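Long-range contacts in phosphodiesterase (Pseudomonas aeruginosa, PDB 4G75), which is a colicin M-like bacteriocin, probably a magnesium-dependent phosphodiesterase that kills related bacteria by degrading a peptidoglycan precursor: residues 6-11 / 104-109; 48-53 / 140-145; 54-59 / 71-76; 85-90 / 124-129. All blocks are in the same frame, centred on the assembly; numbering follows the deposited sequence.

Contact 1. Residues 6-11 / 104-109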
loop_
_atom_site.group_PDB
_atom_site.type_symbol
_atom_site.label_atom_id
_atom_site.label_comp_id
_atom_site.label_asym_id
_atom_site.label_seq_id
_atom_site.Cartn_x
_atom_site.Cartn_y
_atom_site.Cartn_z
ATOM N N GLY A 6 -8.751 -4.879 0.446
ATOM C CA GLY A 6 -9.253 -3.669 -0.176
ATOM C C GLY A 6 -10.063 -3.849 -1.445
ATOM O O GLY A 6 -10.069 -2.967 -2.301
ATOM N N THR A 7 -10.749 -4.979 -1.575
ATOM C CA THR A 7 -11.559 -5.226 -2.762
ATOM C C THR A 7 -12.993 -4.740 -2.574
ATOM O O THR A 7 -13.673 -4.405 -3.541
ATOM C CB THR A 7 -11.581 -6.710 -3.145
ATOM O OG1 THR A 7 -12.018 -7.488 -2.027
ATOM C CG2 THR A 7 -10.184 -7.175 -3.565
ATOM N N THR A 8 -13.448 -4.702 -1.328
ATOM C CA THR A 8 -14.824 -4.303 -1.035
ATOM C C THR A 8 -14.916 -2.834 -0.631
ATOM O O THR A 8 -13.999 -2.291 -0.021
ATOM C CB THR A 8 -15.418 -5.166 0.083
ATOM O OG1 THR A 8 -14.674 -4.962 1.291
ATOM C CG2 THR A 8 -15.351 -6.628 -0.297
ATOM N N THR A 9 -16.024 -2.191 -0.984
ATOM C CA THR A 9 -16.271 -0.814 -0.568
ATOM C C THR A 9 -17.142 -0.826 0.676
ATOM O O THR A 9 -18.125 -1.553 0.723
ATOM C CB THR A 9 -17.012 -0.026 -1.659
ATOM O OG1 THR A 9 -16.206 0.033 -2.842
ATOM C CG2 THR A 9 -17.306 1.385 -1.185
ATOM N N ILE A 10 -16.792 -0.027 1.681
ATOM C CA ILE A 10 -17.630 0.065 2.870
ATOM C C ILE A 10 -18.340 1.405 2.955
ATOM O O ILE A 10 -17.976 2.358 2.271
ATOM C CB ILE A 10 -16.845 -0.196 4.174
ATOM C CG1 ILE A 10 -15.830 0.917 4.442
ATOM C CG2 ILE A 10 -16.159 -1.561 4.126
ATOM C CD1 ILE A 10 -15.277 0.876 5.850
ATOM N N VAL A 11 -19.365 1.453 3.798
ATOM C CA VAL A 11 -20.129 2.668 4.036
ATOM C C VAL A 11 -19.608 3.356 5.288
ATOM O O VAL A 11 -19.641 2.784 6.375
ATOM C CB VAL A 11 -21.624 2.351 4.232
ATOM C CG1 VAL A 11 -22.382 3.616 4.643
ATOM C CG2 VAL A 11 -22.205 1.747 2.964
ATOM N N ASP A 104 -7.915 -5.941 12.619
ATOM C CA ASP A 104 -8.911 -4.882 12.742
ATOM C C ASP A 104 -9.638 -4.636 11.423
ATOM O O ASP A 104 -9.022 -4.643 10.359
ATOM C CB ASP A 104 -8.236 -3.567 13.134
ATOM C CG ASP A 104 -7.937 -3.470 14.614
ATOM O OD1 ASP A 104 -8.487 -4.275 15.400
ATOM O OD2 ASP A 104 -7.160 -2.562 14.986
ATOM N N ASP A 105 -10.941 -4.385 11.501
ATOM C CA ASP A 105 -11.678 -3.858 10.361
ATOM C C ASP A 105 -11.159 -2.442 10.119
ATOM O O ASP A 105 -10.444 -1.898 10.950
ATOM C CB ASP A 105 -13.177 -3.828 10.650
ATOM C CG ASP A 105 -13.527 -2.896 11.806
ATOM O OD1 ASP A 105 -13.439 -3.329 12.974
ATOM O OD2 ASP A 105 -13.895 -1.736 11.543
ATOM N N ARG A 106 -11.532 -1.840 8.999
ATOM C CA ARG A 106 -10.912 -0.586 8.580
ATOM C C ARG A 106 -11.123 0.537 9.575
ATOM O O ARG A 106 -10.180 1.242 9.954
ATOM C CB ARG A 106 -11.444 -0.171 7.209
ATOM C CG ARG A 106 -11.036 -1.146 6.119
ATOM C CD ARG A 106 -11.778 -0.881 4.827
ATOM N NE ARG A 106 -11.586 -1.966 3.864
ATOM C CZ ARG A 106 -12.152 -1.998 2.663
ATOM N NH1 ARG A 106 -12.926 -0.994 2.274
ATOM N NH2 ARG A 106 -11.951 -3.032 1.852
ATOM N N ILE A 107 -12.371 0.708 9.992
ATOM C CA ILE A 107 -12.712 1.793 10.897
ATOM C C ILE A 107 -12.029 1.605 12.247
ATOM O O ILE A 107 -11.414 2.535 12.775
ATOM C CB ILE A 107 -14.242 1.944 11.026
ATOM C CG1 ILE A 107 -14.822 2.395 9.679
ATOM C CG2 ILE A 107 -14.599 2.927 12.145
ATOM C CD1 ILE A 107 -16.331 2.350 9.594
ATOM N N THR A 108 -12.105 0.397 12.793
ATOM C CA THR A 108 -11.436 0.121 14.063
ATOM C C THR A 108 -9.931 0.365 13.955
ATOM O O THR A 108 -9.314 0.919 14.858
ATOM C CB THR A 108 -11.686 -1.318 14.539
ATOM O OG1 THR A 108 -13.090 -1.512 14.762
ATOM C CG2 THR A 108 -10.931 -1.595 15.829
ATOM N N ALA A 109 -9.344 -0.066 12.847
ATOM C CA ALA A 109 -7.914 0.093 12.644
ATOM C C ALA A 109 -7.524 1.568 12.702
ATOM O O ALA A 109 -6.533 1.922 13.327
ATOM C CB ALA A 109 -7.500 -0.526 11.312
#

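Contact 2. Residues 48-53 / 140-145. With EDO (1,2-ethanediol), chain H.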
loop_
_atom_site.group_PDB
_atom_site.type_symbol
_atom_site.label_atom_id
_atom_site.label_comp_id
_atom_site.label_asym_id
_atom_site.label_seq_id
_atom_site.Cartn_x
_atom_site.Cartn_y
_atom_site.Cartn_z
ATOM N N ALA A 48 -12.452 9.003 3.303
ATOM C CA ALA A 48 -11.773 8.677 2.060
ATOM C C ALA A 48 -10.821 7.507 2.261
ATOM O O ALA A 48 -10.828 6.562 1.480
ATOM C CB ALA A 48 -11.024 9.897 1.519
ATOM N N TYR A 49 -10.023 7.560 3.325
ATOM C CA TYR A 49 -9.000 6.537 3.557
ATOM C C TYR A 49 -9.574 5.122 3.667
ATOM O O TYR A 49 -8.986 4.161 3.131
ATOM C CB TYR A 49 -8.148 6.860 4.795
ATOM C CG TYR A 49 -7.235 8.067 4.666
ATOM C CD1 TYR A 49 -6.433 8.244 3.545
ATOM C CD2 TYR A 49 -7.150 9.010 5.691
ATOM C CE1 TYR A 49 -5.589 9.323 3.431
ATOM C CE2 TYR A 49 -6.305 10.105 5.591
ATOM C CZ TYR A 49 -5.526 10.256 4.461
ATOM O OH TYR A 49 -4.686 11.334 4.339
ATOM N N VAL A 50 -10.709 4.974 4.351
ATOM C CA VAL A 50 -11.248 3.634 4.565
ATOM C C VAL A 50 -11.697 2.961 3.266
ATOM O O VAL A 50 -11.935 1.761 3.248
ATOM C CB VAL A 50 -12.387 3.575 5.620
ATOM C CG1 VAL A 50 -11.887 4.025 6.985
ATOM C CG2 VAL A 50 -13.599 4.393 5.167
ATOM N N ASN A 51 -11.804 3.721 2.183
ATOM C CA ASN A 51 -12.053 3.112 0.873
ATOM C C ASN A 51 -10.881 3.276 -0.100
ATOM O O ASN A 51 -11.034 3.120 -1.313
ATOM C CB ASN A 51 -13.367 3.607 0.262
ATOM C CG ASN A 51 -14.572 2.905 0.849
ATOM O OD1 ASN A 51 -14.587 1.679 0.984
ATOM N ND2 ASN A 51 -15.585 3.677 1.213
ATOM N N GLY A 52 -9.708 3.578 0.448
ATOM C CA GLY A 52 -8.486 3.637 -0.333
ATOM C C GLY A 52 -8.303 4.886 -1.175
ATOM O O GLY A 52 -7.394 4.950 -2.003
ATOM N N ASP A 53 -9.160 5.879 -0.966
ATOM C CA ASP A 53 -9.088 7.132 -1.709
ATOM C C ASP A 53 -8.062 8.036 -1.031
ATOM O O ASP A 53 -8.418 9.040 -0.426
ATOM C CB ASP A 53 -10.475 7.784 -1.711
ATOM C CG ASP A 53 -10.602 8.915 -2.719
ATOM O OD1 ASP A 53 -9.912 8.885 -3.763
ATOM O OD2 ASP A 53 -11.414 9.834 -2.469
ATOM N N GLY A 140 -4.131 -3.994 1.961
ATOM C CA GLY A 140 -5.470 -3.434 1.832
ATOM C C GLY A 140 -5.518 -1.943 1.546
ATOM O O GLY A 140 -4.572 -1.375 0.994
ATOM N N VAL A 141 -6.622 -1.300 1.935
ATOM C CA VAL A 141 -6.874 0.094 1.540
ATOM C C VAL A 141 -5.841 1.081 2.076
ATOM O O VAL A 141 -5.674 2.159 1.515
ATOM C CB VAL A 141 -8.298 0.587 1.944
ATOM C CG1 VAL A 141 -9.366 -0.265 1.287
ATOM C CG2 VAL A 141 -8.467 0.612 3.463
ATOM N N TYR A 142 -5.153 0.721 3.157
ATOM C CA TYR A 142 -4.177 1.633 3.755
ATOM C C TYR A 142 -2.759 1.386 3.255
ATOM O O TYR A 142 -1.843 2.140 3.583
ATOM C CB TYR A 142 -4.161 1.522 5.289
ATOM C CG TYR A 142 -5.472 1.830 5.996
ATOM C CD1 TYR A 142 -6.130 3.034 5.788
ATOM C CD2 TYR A 142 -6.022 0.931 6.896
ATOM C CE1 TYR A 142 -7.312 3.322 6.436
ATOM C CE2 TYR A 142 -7.205 1.214 7.559
ATOM C CZ TYR A 142 -7.839 2.413 7.323
ATOM O OH TYR A 142 -9.016 2.713 7.972
ATOM N N THR A 143 -2.566 0.333 2.473
ATOM C CA THR A 143 -1.206 -0.113 2.162
ATOM C C THR A 143 -0.421 0.838 1.252
ATOM O O THR A 143 0.752 1.126 1.519
ATOM C CB THR A 143 -1.193 -1.550 1.604
ATOM O OG1 THR A 143 -1.548 -2.459 2.655
ATOM C CG2 THR A 143 0.204 -1.914 1.074
ATOM N N PRO A 144 -1.049 1.324 0.173
ATOM C CA PRO A 144 -0.291 2.290 -0.630
ATOM C C PRO A 144 0.097 3.531 0.179
ATOM O O PRO A 144 1.221 4.025 0.053
ATOM C CB PRO A 144 -1.269 2.648 -1.747
ATOM C CG PRO A 144 -2.093 1.385 -1.917
ATOM C CD PRO A 144 -2.293 0.895 -0.496
ATOM N N ALA A 145 -0.816 4.032 1.002
ATOM C CA ALA A 145 -0.494 5.200 1.820
ATOM C C ALA A 145 0.591 4.875 2.842
ATOM O O ALA A 145 1.485 5.685 3.093
ATOM C CB ALA A 145 -1.746 5.750 2.513
HETATM C C1 EDO H . -12.411 -1.009 -2.990
HETATM O O1 EDO H . -11.836 -0.965 -4.301
HETATM C C2 EDO H . -12.142 0.307 -2.269
HETATM O O2 EDO H . -12.729 1.382 -3.014
HETATM O O HOH W 1 -6.381 4.774 2.466
#

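Contact 3. Residues 54-59 / 71-76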
loop_
_atom_site.group_PDB
_atom_site.type_symbol
_atom_site.label_atom_id
_atom_site.label_comp_id
_atom_site.label_asym_id
_atom_site.label_seq_id
_atom_site.Cartn_x
_atom_site.Cartn_y
_atom_site.Cartn_z
ATOM N N TRP A 54 -6.783 7.672 -1.128
ATOM C CA TRP A 54 -5.766 8.246 -0.248
ATOM C C TRP A 54 -4.977 9.409 -0.845
ATOM O O TRP A 54 -4.426 10.236 -0.110
ATOM C CB TRP A 54 -4.797 7.152 0.222
ATOM C CG TRP A 54 -3.923 6.598 -0.865
ATOM C CD1 TRP A 54 -4.277 5.693 -1.824
ATOM C CD2 TRP A 54 -2.541 6.910 -1.101
ATOM N NE1 TRP A 54 -3.205 5.426 -2.644
ATOM C CE2 TRP A 54 -2.127 6.158 -2.219
ATOM C CE3 TRP A 54 -1.618 7.750 -0.472
ATOM C CZ2 TRP A 54 -0.830 6.220 -2.720
ATOM C CZ3 TRP A 54 -0.330 7.806 -0.972
ATOM C CH2 TRP A 54 0.051 7.050 -2.085
ATOM N N GLU A 55 -4.906 9.453 -2.171
ATOM C CA GLU A 55 -4.140 10.484 -2.861
ATOM C C GLU A 55 -4.761 11.862 -2.657
ATOM O O GLU A 55 -4.073 12.823 -2.326
ATOM C CB GLU A 55 -4.059 10.177 -4.358
ATOM C CG GLU A 55 -3.339 8.873 -4.702
ATOM C CD GLU A 55 -4.300 7.727 -4.921
ATOM O OE1 GLU A 55 -5.372 7.702 -4.274
ATOM O OE2 GLU A 55 -3.983 6.847 -5.744
ATOM N N LYS A 56 -6.069 11.958 -2.851
ATOM C CA LYS A 56 -6.732 13.255 -2.800
ATOM C C LYS A 56 -6.629 13.965 -1.443
ATOM O O LYS A 56 -6.262 15.136 -1.391
ATOM C CB LYS A 56 -8.177 13.148 -3.291
ATOM C CG LYS A 56 -8.282 12.901 -4.794
ATOM C CD LYS A 56 -9.725 12.613 -5.195
ATOM C CE LYS A 56 -9.843 12.328 -6.685
ATOM N NZ LYS A 56 -11.259 12.161 -7.082
ATOM N N PRO A 57 -6.913 13.259 -0.339
ATOM C CA PRO A 57 -6.789 13.952 0.951
ATOM C C PRO A 57 -5.375 14.471 1.210
ATOM O O PRO A 57 -5.223 15.584 1.708
ATOM C CB PRO A 57 -7.146 12.876 1.986
ATOM C CG PRO A 57 -7.766 11.756 1.219
ATOM C CD PRO A 57 -7.355 11.859 -0.201
ATOM N N LEU A 58 -4.354 13.680 0.878
ATOM C CA LEU A 58 -2.981 14.106 1.102
ATOM C C LEU A 58 -2.588 15.237 0.161
ATOM O O LEU A 58 -1.920 16.184 0.566
ATOM C CB LEU A 58 -2.010 12.932 0.961
ATOM C CG LEU A 58 -2.058 11.893 2.079
ATOM C CD1 LEU A 58 -1.089 10.760 1.751
ATOM C CD2 LEU A 58 -1.697 12.528 3.411
ATOM N N LEU A 59 -3.025 15.145 -1.091
ATOM C CA LEU A 59 -2.712 16.178 -2.068
ATOM C C LEU A 59 -3.343 17.512 -1.688
ATOM O O LEU A 59 -2.741 18.570 -1.870
ATOM C CB LEU A 59 -3.155 15.749 -3.467
ATOM C CG LEU A 59 -2.225 14.740 -4.146
ATOM C CD1 LEU A 59 -2.881 14.192 -5.395
ATOM C CD2 LEU A 59 -0.876 15.368 -4.463
ATOM N N THR A 71 -6.475 22.555 -7.035
ATOM C CA THR A 71 -7.708 22.043 -6.440
ATOM C C THR A 71 -7.466 21.392 -5.081
ATOM O O THR A 71 -6.445 20.739 -4.865
ATOM C CB THR A 71 -8.415 21.025 -7.364
ATOM O OG1 THR A 71 -9.701 20.692 -6.824
ATOM C CG2 THR A 71 -7.586 19.754 -7.500
ATOM N N LEU A 72 -8.408 21.578 -4.164
ATOM C CA LEU A 72 -8.327 20.920 -2.867
ATOM C C LEU A 72 -9.237 19.696 -2.803
ATOM O O LEU A 72 -9.484 19.154 -1.728
ATOM C CB LEU A 72 -8.669 21.895 -1.739
ATOM C CG LEU A 72 -7.767 23.125 -1.601
ATOM C CD1 LEU A 72 -8.056 23.844 -0.293
ATOM C CD2 LEU A 72 -6.297 22.741 -1.690
ATOM N N TYR A 73 -9.741 19.269 -3.958
ATOM C CA TYR A 73 -10.584 18.077 -4.027
ATOM C C TYR A 73 -11.777 18.116 -3.070
ATOM O O TYR A 73 -12.226 17.080 -2.573
ATOM C CB TYR A 73 -9.743 16.810 -3.793
ATOM C CG TYR A 73 -8.708 16.563 -4.864
ATOM C CD1 TYR A 73 -9.083 16.204 -6.154
ATOM C CD2 TYR A 73 -7.352 16.683 -4.587
ATOM C CE1 TYR A 73 -8.140 15.981 -7.134
ATOM C CE2 TYR A 73 -6.401 16.464 -5.564
ATOM C CZ TYR A 73 -6.799 16.109 -6.831
ATOM O OH TYR A 73 -5.853 15.891 -7.806
ATOM N N GLY A 74 -12.292 19.314 -2.818
ATOM C CA GLY A 74 -13.471 19.467 -1.987
ATOM C C GLY A 74 -13.195 19.549 -0.497
ATOM O O GLY A 74 -14.108 19.769 0.297
ATOM N N TYR A 75 -11.938 19.374 -0.109
ATOM C CA TYR A 75 -11.572 19.501 1.299
ATOM C C TYR A 75 -11.479 20.969 1.725
ATOM O O TYR A 75 -11.056 21.830 0.953
ATOM C CB TYR A 75 -10.265 18.755 1.599
ATOM C CG TYR A 75 -10.416 17.262 1.464
ATOM C CD1 TYR A 75 -10.920 16.504 2.511
ATOM C CD2 TYR A 75 -10.095 16.611 0.275
ATOM C CE1 TYR A 75 -11.093 15.140 2.391
ATOM C CE2 TYR A 75 -10.268 15.239 0.140
ATOM C CZ TYR A 75 -10.762 14.510 1.208
ATOM O OH TYR A 75 -10.942 13.149 1.103
ATOM N N PRO A 76 -11.880 21.254 2.968
ATOM C CA PRO A 76 -11.790 22.611 3.521
ATOM C C PRO A 76 -10.345 23.045 3.713
ATOM O O PRO A 76 -9.506 22.240 4.120
ATOM C CB PRO A 76 -12.472 22.475 4.891
ATOM C CG PRO A 76 -13.298 21.234 4.796
ATOM C CD PRO A 76 -12.508 20.316 3.910
#

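Contact 4. Residues 85-90 / 124-129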
loop_
_atom_site.group_PDB
_atom_site.type_symbol
_atom_site.label_atom_id
_atom_site.label_comp_id
_atom_site.label_asym_id
_atom_site.label_seq_id
_atom_site.Cartn_x
_atom_site.Cartn_y
_atom_site.Cartn_z
ATOM N N PHE A 85 -1.039 16.980 7.496
ATOM C CA PHE A 85 -0.326 16.107 6.569
ATOM C C PHE A 85 0.646 15.254 7.374
ATOM O O PHE A 85 0.727 14.032 7.203
ATOM C CB PHE A 85 0.429 16.940 5.528
ATOM C CG PHE A 85 1.081 16.121 4.441
ATOM C CD1 PHE A 85 0.465 15.972 3.204
ATOM C CD2 PHE A 85 2.307 15.511 4.651
ATOM C CE1 PHE A 85 1.067 15.224 2.192
ATOM C CE2 PHE A 85 2.908 14.763 3.649
ATOM C CZ PHE A 85 2.292 14.620 2.424
ATOM N N ILE A 86 1.383 15.902 8.266
ATOM C CA ILE A 86 2.367 15.198 9.082
ATOM C C ILE A 86 1.738 14.109 9.948
ATOM O O ILE A 86 2.228 12.979 9.978
ATOM C CB ILE A 86 3.173 16.167 9.952
ATOM C CG1 ILE A 86 4.079 17.011 9.049
ATOM C CG2 ILE A 86 3.978 15.395 10.979
ATOM C CD1 ILE A 86 4.661 18.250 9.711
ATOM N N TRP A 87 0.654 14.444 10.643
ATOM C CA TRP A 87 -0.029 13.460 11.482
ATOM C C TRP A 87 -0.671 12.311 10.696
ATOM O O TRP A 87 -0.697 11.191 11.180
ATOM C CB TRP A 87 -1.054 14.122 12.419
ATOM C CG TRP A 87 -0.443 14.697 13.667
ATOM C CD1 TRP A 87 -0.500 15.995 14.083
ATOM C CD2 TRP A 87 0.316 13.991 14.658
ATOM N NE1 TRP A 87 0.174 16.141 15.274
ATOM C CE2 TRP A 87 0.684 14.926 15.647
ATOM C CE3 TRP A 87 0.719 12.660 14.805
ATOM C CZ2 TRP A 87 1.432 14.573 16.768
ATOM C CZ3 TRP A 87 1.463 12.309 15.924
ATOM C CH2 TRP A 87 1.816 13.265 16.886
ATOM N N ASP A 88 -1.187 12.584 9.501
ATOM C CA ASP A 88 -1.733 11.522 8.658
ATOM C C ASP A 88 -0.605 10.580 8.222
ATOM O O ASP A 88 -0.785 9.362 8.154
ATOM C CB ASP A 88 -2.443 12.091 7.422
ATOM C CG ASP A 88 -3.893 12.484 7.688
ATOM O OD1 ASP A 88 -4.324 12.544 8.871
ATOM O OD2 ASP A 88 -4.607 12.746 6.693
ATOM N N ILE A 89 0.562 11.147 7.925
ATOM C CA ILE A 89 1.717 10.328 7.558
ATOM C C ILE A 89 2.118 9.431 8.734
ATOM O O ILE A 89 2.554 8.297 8.548
ATOM C CB ILE A 89 2.895 11.200 7.063
ATOM C CG1 ILE A 89 2.550 11.833 5.712
ATOM C CG2 ILE A 89 4.188 10.381 6.941
ATOM C CD1 ILE A 89 2.193 10.835 4.636
ATOM N N PHE A 90 1.923 9.923 9.949
ATOM C CA PHE A 90 2.154 9.111 11.142
ATOM C C PHE A 90 1.080 8.035 11.307
ATOM O O PHE A 90 1.390 6.887 11.594
ATOM C CB PHE A 90 2.196 10.014 12.384
ATOM C CG PHE A 90 2.525 9.293 13.672
ATOM C CD1 PHE A 90 3.832 8.932 13.972
ATOM C CD2 PHE A 90 1.533 9.025 14.607
ATOM C CE1 PHE A 90 4.140 8.293 15.174
ATOM C CE2 PHE A 90 1.837 8.390 15.808
ATOM C CZ PHE A 90 3.141 8.016 16.088
ATOM N N GLU A 124 11.672 18.828 17.105
ATOM C CA GLU A 124 12.337 18.286 18.282
ATOM C C GLU A 124 11.782 16.922 18.703
ATOM O O GLU A 124 11.733 16.613 19.893
ATOM C CB GLU A 124 12.242 19.260 19.464
ATOM C CG GLU A 124 13.244 20.408 19.442
ATOM C CD GLU A 124 12.603 21.748 19.131
ATOM O OE1 GLU A 124 12.087 21.920 18.005
ATOM O OE2 GLU A 124 12.619 22.631 20.017
ATOM N N GLY A 125 11.355 16.110 17.739
ATOM C CA GLY A 125 10.947 14.747 18.040
ATOM C C GLY A 125 9.456 14.456 18.129
ATOM O O GLY A 125 9.057 13.401 18.626
ATOM N N ILE A 126 8.629 15.383 17.656
ATOM C CA ILE A 126 7.193 15.143 17.566
ATOM C C ILE A 126 6.751 15.251 16.114
ATOM O O ILE A 126 6.924 16.299 15.493
ATOM C CB ILE A 126 6.393 16.166 18.390
ATOM C CG1 ILE A 126 6.759 16.069 19.872
ATOM C CG2 ILE A 126 4.900 15.959 18.191
ATOM C CD1 ILE A 126 5.978 17.020 20.756
ATOM N N PRO A 127 6.179 14.167 15.558
ATOM C CA PRO A 127 5.929 12.877 16.211
ATOM C C PRO A 127 7.189 12.018 16.285
ATOM O O PRO A 127 8.182 12.327 15.628
ATOM C CB PRO A 127 4.929 12.186 15.266
ATOM C CG PRO A 127 4.579 13.200 14.207
ATOM C CD PRO A 127 5.712 14.163 14.164
ATOM N N SER A 128 7.123 10.940 17.062
ATOM C CA SER A 128 8.215 9.981 17.170
ATOM C C SER A 128 8.089 8.917 16.084
ATOM O O SER A 128 7.251 8.021 16.182
ATOM C CB SER A 128 8.197 9.323 18.551
ATOM O OG SER A 128 9.099 8.233 18.613
ATOM N N TRP A 129 8.933 9.015 15.060
ATOM C CA TRP A 129 8.815 8.175 13.869
ATOM C C TRP A 129 9.344 6.750 14.036
ATOM O O TRP A 129 9.010 5.867 13.248
ATOM C CB TRP A 129 9.514 8.843 12.683
ATOM C CG TRP A 129 8.921 10.179 12.315
ATOM C CD1 TRP A 129 9.480 11.413 12.518
ATOM C CD2 TRP A 129 7.653 10.413 11.690
ATOM N NE1 TRP A 129 8.637 12.398 12.052
ATOM C CE2 TRP A 129 7.508 11.812 11.545
ATOM C CE3 TRP A 129 6.624 9.580 11.243
ATOM C CZ2 TRP A 129 6.383 12.388 10.960
ATOM C CZ3 TRP A 129 5.504 10.159 10.663
ATOM C CH2 TRP A 129 5.394 11.547 10.530
#

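Contact 1. Residues 6-11 / 104-109
R106, in the first turn of helix 106-113, fastens the N-terminal loop at T8-I10 to the helical part of the protein through a two-nitrogen, end-on hydrogen-bonding contact to one backbone carbonyl. Its side chain is extended from CG to NE and presents the guanidinium end-on, so that NH1, 2.8 Å from T8 O, and NH2, 2.9 Å from T8 O, both donate to that single oxygen. The oxygen lies at the guanidinium edge, close to its plane, and the two N-H groups converge on it at N-H...O angles near 140°. T8 OG1 stands 3.4 Å from R106 NH2, at an angle too poor for a bond, and G6 CA comes equally near NH2. The I10 side chain runs antiparallel to that of R106, its CD1 4.0 Å from R106 CD and 4.1 Å from I107 CG1. The helix itself is capped by D105 at the N-cap, whose OD2 accepts from T108 N at 3.1 Å. R106 NE forms a salt bridge with D4, and NH1 has a weak bond to V50 O. The buried guanidinium is thus held from several directions, which fixes its rotation, while the carboxylate of D4 would favour its positive charge.

Contact 2. Residues 48-53 / 140-145
V141 and Y142 press their side chains against the end of helix 34-49. In V141, chi1 of -60° sets CG1 anti to the carbonyl carbon and leaves CG2 between N and C, from where it reaches Y49 O at 3.6 Å and V50 O at 3.7 Å. The same methyl lies 4.0 Å above the centre of the following Y142 ring, covering one of its faces. Y142 CG is likewise anti to its carbonyl carbon (chi1 -60°), and the ring lies beside V50 with the same heading, until its OH meets V50 CG1 at 3.3 Å. That OH is hydrogen-bonded to R106 O, while Y49 CB touches the ring at its edge, 4.0 Å from Y142 CE1. The helix finishes here in a Schellman motif with G52, at positive phi, as the C-prime residue: D53 N bonds to A48 O and G52 N to Y49 O. Against this turn the branched carbon of V141 packs closely, CB 3.6 Å from G52 N. A water joins the two backbones, donating to Y49 O at 2.8 Å and to V141 O at 2.9 Å. The Y49 ring extends from the contact toward helix 81-102, where its hydroxyl is hydrogen-bonded to D88.

Contact 3. Residues 54-59 / 71-76
L59 N donates to E55 O at 2.8 Å, part of the helix 55-65 bonding that turns K56, P57 and L59 to a tight turn carrying Y73 and Y75. This is a type I' beta turn from L72 to Y75, closed by Y75 N to L72 O and overlapped at its start by an ST turn in which T71 OG1 accepts from Y73 N at 3.2 Å. The K56 side chain, extended beyond CG, crosses Y73 at about a right angle. Its CG sits almost over the middle of the ring in a CH-pi contact, 3.6 Å from the centroid and 11° off the ring normal, and CB and CD also touch the ring. T71 CG2 covers the opposite face, 3.7 Å above the centre, so the phenol is sandwiched between two aliphatic groups. The lysine continues to NZ, which forms a salt bridge with E253. Y75 crosses P57 obliquely, its OH 3.5 Å from P57 CG and its CZ 4.0 Å from P57 CB. The loop that follows helix 55-65 is thereby folded back onto that helix through two tyrosines. At the edge of the Y73 ring, near its plane, L59 CB lies 3.9 Å from Y73 CE2.

Contact 4. Residues 85-90 / 124-129
F90 has CG anti to its backbone N (chi1 -176°), whereas W129 has CG anti to its carbonyl carbon (chi1 -61°); these torsions direct the two CG atoms so that the rings can meet beside P127. The pair is offset edge-to-face, with the edge of F90 toward the six-membered ring of W129, centroids 5.8 Å apart and planes at 69°. P127 packs antiparallel to W87 and F90. Its CG lies over the W87 six-membered ring, 3.9 Å from the centroid, and its CB lies over the F90 face, 4.1 Å from that centroid, each a CH-pi contact. CG also covers one face of W129 toward the rim, which places the pyrrolidine among three aromatic groups. I86 CG2 adds an apolar contact, 3.8 Å from P127 CD. Backbone oxygens of both segments meet ring edges: I86 O is 3.5 Å from W129 CH2, and S128 O is 3.3 Å from F90 CE1. Further out, W87 NE1 bonds to P119 O and R131 makes a cation-pi contact with F90. The peptide bond before P127 is cis, and the result is a cis-proline loop packed by proline-aromatic CH-pi contacts, tying the loop between helices 106-113 and 143-153 to helix 81-102.

How the contacts relate
All four contacts lie in the helical part of the chain, away from the magnesium site. Contact 2 is the most central, with centres about 9 Å from contact 1, 14 Å from contact 3 and 19 Å from contact 4, and it touches all three. R106 and N51 connect it to contact 1, A48 and P144 to contact 3, and the Y49-D88 hydrogen bond to contact 4. Along the chain, contacts 3 and 4 follow in series, both nested within the loop closed by contact 2, whereas contact 1 crosses contacts 2 and 4 and encloses contact 3. Helices 34-49, 55-65, 81-102, 106-113 and 143-153 are thereby packed together with the N-terminal segment in the helical part of the protein.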